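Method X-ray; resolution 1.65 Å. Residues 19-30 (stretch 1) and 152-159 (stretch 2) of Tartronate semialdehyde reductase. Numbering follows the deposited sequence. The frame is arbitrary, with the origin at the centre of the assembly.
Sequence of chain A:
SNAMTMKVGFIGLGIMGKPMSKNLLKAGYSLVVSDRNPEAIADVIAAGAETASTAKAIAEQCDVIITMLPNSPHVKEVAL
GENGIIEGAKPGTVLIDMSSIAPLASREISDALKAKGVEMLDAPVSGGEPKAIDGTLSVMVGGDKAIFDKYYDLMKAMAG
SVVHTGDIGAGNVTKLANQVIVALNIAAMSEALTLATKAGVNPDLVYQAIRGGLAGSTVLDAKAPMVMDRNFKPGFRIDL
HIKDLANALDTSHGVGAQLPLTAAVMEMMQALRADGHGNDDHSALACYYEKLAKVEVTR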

ATOM      1  N   PRO A  19      -1.913   9.256  -7.736  1.00 16.44           N
ATOM      2  CA  PRO A  19      -2.981   8.820  -8.650  1.00 16.41           C
ATOM      3  C   PRO A  19      -4.336   8.603  -7.995  1.00 16.12           C
ATOM      4  O   PRO A  19      -5.367   8.825  -8.650  1.00 17.35           O
HETATM    5  N   MSE A  20      -4.356   8.173  -6.734  1.00 15.88           N
HETATM    6  CA  MSE A  20      -5.589   8.011  -6.009  1.00 15.99           C
HETATM    7  C   MSE A  20      -6.313   9.366  -5.858  1.00 16.61           C
HETATM    8  O   MSE A  20      -7.508   9.467  -6.122  1.00 16.92           O
ATOM      9  N   SER A  21      -5.566  10.381  -5.446  1.00 17.21           N
ATOM     10  CA  SER A  21      -6.125  11.726  -5.290  1.00 17.74           C
ATOM     11  C   SER A  21      -6.669  12.241  -6.624  1.00 18.66           C
ATOM     12  O   SER A  21      -7.735  12.879  -6.652  1.00 18.58           O
ATOM     13  N   LYS A  22      -5.967  11.952  -7.720  1.00 19.37           N
ATOM     14  CA  LYS A  22      -6.411  12.388  -9.042  1.00 20.15           C
ATOM     15  C   LYS A  22      -7.705  11.689  -9.457  1.00 20.10           C
ATOM     16  O   LYS A  22      -8.579  12.305 -10.066  1.00 20.42           O
ATOM     17  N   ASN A  23      -7.887  10.423  -9.073  1.00 19.36           N
ATOM     18  CA  ASN A  23      -9.152   9.768  -9.314  1.00 19.76           C
ATOM     19  C   ASN A  23     -10.316  10.377  -8.536  1.00 19.89           C
ATOM     20  O   ASN A  23     -11.445  10.404  -9.040  1.00 20.37           O
ATOM     21  N   LEU A  24     -10.059  10.874  -7.329  1.00 19.68           N
ATOM     22  CA  LEU A  24     -11.098  11.547  -6.553  1.00 19.89           C
ATOM     23  C   LEU A  24     -11.484  12.850  -7.247  1.00 20.95           C
ATOM     24  O   LEU A  24     -12.668  13.179  -7.319  1.00 21.87           O
ATOM     25  N   LEU A  25     -10.500  13.568  -7.765  1.00 21.63           N
ATOM     26  CA  LEU A  25     -10.775  14.834  -8.466  1.00 22.82           C
ATOM     27  C   LEU A  25     -11.624  14.590  -9.708  1.00 24.39           C
ATOM     28  O   LEU A  25     -12.559  15.338  -9.971  1.00 24.50           O
ATOM     29  N   LYS A  26     -11.292  13.542 -10.461  1.00 25.96           N
ATOM     30  CA  LYS A  26     -12.055  13.142 -11.638  1.00 27.46           C
ATOM     31  C   LYS A  26     -13.468  12.709 -11.312  1.00 27.20           C
ATOM     32  O   LYS A  26     -14.368  12.884 -12.126  1.00 27.76           O
ATOM     33  N   ALA A  27     -13.668  12.137 -10.132  1.00 26.25           N
ATOM     34  CA  ALA A  27     -14.995  11.743  -9.682  1.00 26.61           C
ATOM     35  C   ALA A  27     -15.816  12.924  -9.140  1.00 26.68           C
ATOM     36  O   ALA A  27     -16.945  12.727  -8.702  1.00 27.70           O
ATOM     37  N   GLY A  28     -15.226  14.113  -9.097  1.00 26.37           N
ATOM     38  CA  GLY A  28     -15.940  15.332  -8.710  1.00 26.43           C
ATOM     39  C   GLY A  28     -15.782  15.787  -7.268  1.00 26.19           C
ATOM     40  O   GLY A  28     -16.474  16.714  -6.832  1.00 25.77           O
ATOM     41  N   TYR A  29     -14.893  15.148  -6.505  1.00 25.35           N
ATOM     42  CA  TYR A  29     -14.641  15.570  -5.128  1.00 24.59           C
ATOM     43  C   TYR A  29     -13.738  16.789  -5.090  1.00 24.47           C
ATOM     44  O   TYR A  29     -12.853  16.947  -5.931  1.00 24.63           O
ATOM     45  N   SER A  30     -13.971  17.663  -4.115  1.00 24.68           N
ATOM     46  CA  SER A  30     -13.091  18.799  -3.874  1.00 24.90           C
ATOM     47  C   SER A  30     -12.073  18.407  -2.813  1.00 23.87           C
ATOM     48  O   SER A  30     -12.456  17.974  -1.727  1.00 24.46           O
ATOM     49  N   TYR A 152     -18.329   4.851   1.867  1.00 20.09           N
ATOM     50  CA  TYR A 152     -18.162   3.830   0.840  1.00 19.99           C
ATOM     51  C   TYR A 152     -17.966   4.450  -0.537  1.00 20.07           C
ATOM     52  O   TYR A 152     -17.051   4.088  -1.245  1.00 19.34           O
ATOM     53  N   ASP A 153     -18.834   5.384  -0.941  1.00 20.15           N
ATOM     54  CA  ASP A 153     -18.727   5.966  -2.268  1.00 19.93           C
ATOM     55  C   ASP A 153     -17.420   6.703  -2.467  1.00 18.77           C
ATOM     56  O   ASP A 153     -16.842   6.641  -3.532  1.00 18.86           O
ATOM     57  N   LEU A 154     -16.959   7.411  -1.444  1.00 17.91           N
ATOM     58  CA  LEU A 154     -15.713   8.152  -1.531  1.00 17.98           C
ATOM     59  C   LEU A 154     -14.560   7.165  -1.770  1.00 17.94           C
ATOM     60  O   LEU A 154     -13.722   7.374  -2.642  1.00 17.10           O
HETATM   61  N   MSE A 155     -14.519   6.108  -0.965  1.00 18.00           N
HETATM   62  CA  MSE A 155     -13.451   5.100  -1.123  1.00 18.00           C
HETATM   63  C   MSE A 155     -13.560   4.390  -2.476  1.00 18.03           C
HETATM   64  O   MSE A 155     -12.548   4.124  -3.151  1.00 17.96           O
ATOM     65  N   LYS A 156     -14.792   4.093  -2.887  1.00 18.70           N
ATOM     66  CA  LYS A 156     -15.045   3.372  -4.139  1.00 18.62           C
ATOM     67  C   LYS A 156     -14.623   4.167  -5.370  1.00 18.63           C
ATOM     68  O   LYS A 156     -14.319   3.588  -6.403  1.00 18.42           O
ATOM     69  N   ALA A 157     -14.582   5.495  -5.270  1.00 18.55           N
ATOM     70  CA  ALA A 157     -14.104   6.321  -6.372  1.00 18.69           C
ATOM     71  C   ALA A 157     -12.648   6.072  -6.771  1.00 19.01           C
ATOM     72  O   ALA A 157     -12.230   6.454  -7.874  1.00 19.02           O
HETATM   73  N   MSE A 158     -11.878   5.415  -5.892  1.00 18.22           N
HETATM   74  CA  MSE A 158     -10.477   5.073  -6.158  1.00 17.68           C
HETATM   75  C   MSE A 158     -10.266   3.588  -6.475  1.00 17.17           C
HETATM   76  O   MSE A 158      -9.124   3.169  -6.733  1.00 17.42           O
ATOM     77  N   ALA A 159     -11.346   2.816  -6.478  1.00 16.90           N
ATOM     78  CA  ALA A 159     -11.265   1.366  -6.316  1.00 16.85           C
ATOM     79  C   ALA A 159     -12.182   0.563  -7.230  1.00 17.88           C
ATOM     80  O   ALA A 159     -13.239   1.042  -7.680  1.00 18.11           O
TER

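This is a small apolar contact between two helix ends, with no direct hydrogen bond across it and one water as its polar link. Leu 24 is the hub on the first stretch. Its CA-to-CB bond points sideways, but the m,t rotamer (chi1 -71°, chi2 -176°) carries CD2 into the second stretch, 3.7 Å from Leu 154 CD1, 3.8 Å from Ala 157 CB and 3.7 Å from Met 158 CG. Leu 154 answers with a t,p rotamer, which lays its CD1 over one face of the Tyr 29 ring, a CH-pi contact 3.8 Å from the ring centroid and 9° off the normal.

Ala 157 points toward the first stretch, and its small CB meets Ala 27 CB at 3.9 Å and Tyr 29 CE2 at 3.9 Å. Tyr 29 (chi1 m) reaches this site from just beyond Gly 28, whose positive phi belongs to the Schellman motif ending the helix; its OH lies 3.5 Å from Leu 154 CA.

At the other end, selenomethionine Met 158, m,t,m, packs against the first helix: its CG is 3.5 Å from Met 20 O, and its SE 3.9 Å from Met 20 CB. Nearby, water 1 accepts from Asn 23 ND2 (2.9 Å) and donates to Met 158 O (2.8 Å), bridging the stretches.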

ATOM      1  CB  PRO A  19      -2.430   7.531  -9.278  1.00 16.35           C
ATOM      2  CG  PRO A  19      -1.337   7.089  -8.353  1.00 16.93           C
ATOM      3  CD  PRO A  19      -0.755   8.340  -7.758  1.00 16.51           C
HETATM    4  CB  MSE A  20      -5.302   7.391  -4.651  1.00 16.62           C
HETATM    5  CG  MSE A  20      -4.929   5.894  -4.785  1.00 17.41           C
HETATM    6 SE   MSE A  20      -4.104   5.212  -3.139  0.87 21.58          SE
HETATM    7  CE  MSE A  20      -5.699   4.952  -2.083  1.00 19.03           C
ATOM      8  CB  SER A  21      -5.096  12.696  -4.691  1.00 17.65           C
ATOM      9  OG  SER A  21      -4.069  13.055  -5.590  1.00 18.04           O
ATOM     10  CB  LYS A  22      -5.306  12.216 -10.082  1.00 20.55           C
ATOM     11  CG  LYS A  22      -4.173  13.185  -9.887  1.00 22.84           C
ATOM     12  CD  LYS A  22      -3.195  13.066 -11.015  1.00 26.18           C
ATOM     13  CE  LYS A  22      -2.029  13.976 -10.818  1.00 28.14           C
ATOM     14  NZ  LYS A  22      -0.936  13.646 -11.762  1.00 30.88           N
ATOM     15  CB  ASN A  23      -9.048   8.248  -9.088  1.00 19.98           C
ATOM     16  CG  ASN A  23      -8.333   7.564 -10.233  1.00 20.96           C
ATOM     17  OD1 ASN A  23      -8.437   8.023 -11.385  1.00 22.10           O
ATOM     18  ND2 ASN A  23      -7.589   6.473  -9.939  1.00 19.25           N
ATOM     19  CB  LEU A  24     -10.642  11.842  -5.123  1.00 19.79           C
ATOM     20  CG  LEU A  24     -10.500  10.647  -4.166  1.00 19.10           C
ATOM     21  CD1 LEU A  24     -10.131  11.137  -2.773  1.00 18.98           C
ATOM     22  CD2 LEU A  24     -11.742   9.774  -4.122  1.00 19.53           C
ATOM     23  CB  LEU A  25      -9.489  15.552  -8.840  1.00 22.27           C
ATOM     24  CG  LEU A  25      -8.692  16.130  -7.659  1.00 22.56           C
ATOM     25  CD1 LEU A  25      -7.312  16.499  -8.084  1.00 22.90           C
ATOM     26  CD2 LEU A  25      -9.379  17.345  -7.040  1.00 23.25           C
ATOM     27  CB  LYS A  26     -11.356  11.991 -12.358  1.00 28.80           C
ATOM     28  CG  LYS A  26     -10.155  12.425 -13.142  1.00 33.07           C
ATOM     29  CD  LYS A  26      -9.864  11.444 -14.275  1.00 38.63           C
ATOM     30  CE  LYS A  26      -8.456  10.966 -14.208  1.00 41.91           C
ATOM     31  NZ  LYS A  26      -7.452  12.089 -14.216  1.00 44.43           N
ATOM     32  CB  ALA A  27     -14.890  10.655  -8.611  1.00 26.86           C
ATOM     33  CB  TYR A  29     -14.034  14.416  -4.303  1.00 24.30           C
ATOM     34  CG  TYR A  29     -15.004  13.279  -4.094  1.00 23.40           C
ATOM     35  CD1 TYR A  29     -15.928  13.322  -3.071  1.00 23.72           C
ATOM     36  CD2 TYR A  29     -15.016  12.172  -4.940  1.00 22.49           C
ATOM     37  CE1 TYR A  29     -16.847  12.309  -2.884  1.00 24.94           C
ATOM     38  CE2 TYR A  29     -15.932  11.139  -4.753  1.00 22.92           C
ATOM     39  CZ  TYR A  29     -16.843  11.215  -3.720  1.00 23.50           C
ATOM     40  OH  TYR A  29     -17.764  10.216  -3.493  1.00 25.36           O
ATOM     41  CB  SER A  30     -13.894  20.009  -3.392  1.00 25.38           C
ATOM     42  OG  SER A  30     -14.865  20.344  -4.370  1.00 27.73           O
ATOM     43  CB  TYR A 152     -19.346   2.829   0.840  1.00 20.26           C
ATOM     44  CG  TYR A 152     -19.262   1.817  -0.282  1.00 20.36           C
ATOM     45  CD1 TYR A 152     -18.587   0.612  -0.110  1.00 20.77           C
ATOM     46  CD2 TYR A 152     -19.802   2.088  -1.535  1.00 21.85           C
ATOM     47  CE1 TYR A 152     -18.491  -0.310  -1.149  1.00 20.95           C
ATOM     48  CE2 TYR A 152     -19.699   1.185  -2.574  1.00 22.72           C
ATOM     49  CZ  TYR A 152     -19.041  -0.020  -2.373  1.00 22.51           C
ATOM     50  OH  TYR A 152     -18.939  -0.910  -3.407  1.00 23.04           O
ATOM     51  CB  ASP A 153     -19.888   6.933  -2.555  1.00 20.91           C
ATOM     52  CG  ASP A 153     -21.225   6.223  -2.730  1.00 23.67           C
ATOM     53  OD1 ASP A 153     -21.283   5.002  -2.998  1.00 24.15           O
ATOM     54  OD2 ASP A 153     -22.307   6.843  -2.618  1.00 26.23           O
ATOM     55  CB  LEU A 154     -15.460   8.908  -0.227  1.00 17.86           C
ATOM     56  CG  LEU A 154     -14.083   9.586  -0.095  1.00 18.01           C
ATOM     57  CD1 LEU A 154     -13.861  10.624  -1.179  1.00 19.46           C
ATOM     58  CD2 LEU A 154     -13.903  10.196   1.272  1.00 18.61           C
HETATM   59  CB  MSE A 155     -13.483   4.096   0.035  1.00 18.16           C
HETATM   60  CG  MSE A 155     -13.054   4.693   1.361  1.00 18.48           C
HETATM   61 SE   MSE A 155     -12.988   3.433   2.832  0.86 22.25          SE
HETATM   62  CE  MSE A 155     -14.918   3.153   3.140  1.00 19.90           C
ATOM     63  CB  LYS A 156     -16.513   2.934  -4.235  1.00 19.43           C
ATOM     64  CG  LYS A 156     -16.850   2.080  -5.441  1.00 20.33           C
ATOM     65  CD  LYS A 156     -16.236   0.676  -5.343  1.00 21.89           C
ATOM     66  CE  LYS A 156     -16.651  -0.200  -6.533  1.00 22.98           C
ATOM     67  NZ  LYS A 156     -16.145   0.352  -7.833  1.00 23.89           N
ATOM     68  CB  ALA A 157     -14.317   7.808  -6.052  1.00 19.61           C
HETATM   69  CB  MSE A 158      -9.625   5.422  -4.935  1.00 17.65           C
HETATM   70  CG  MSE A 158      -9.503   6.920  -4.677  1.00 18.03           C
HETATM   71 SE   MSE A 158      -8.790   7.336  -2.923  0.83 21.69          SE
HETATM   72  CE  MSE A 158     -10.256   6.682  -1.865  1.00 20.34           C
ATOM     73  CB  ALA A 159     -11.608   1.029  -4.870  1.00 16.94           C
TER
HETATM   74  O   HOH W   1      -7.236   5.140  -7.416  1.00 17.01           O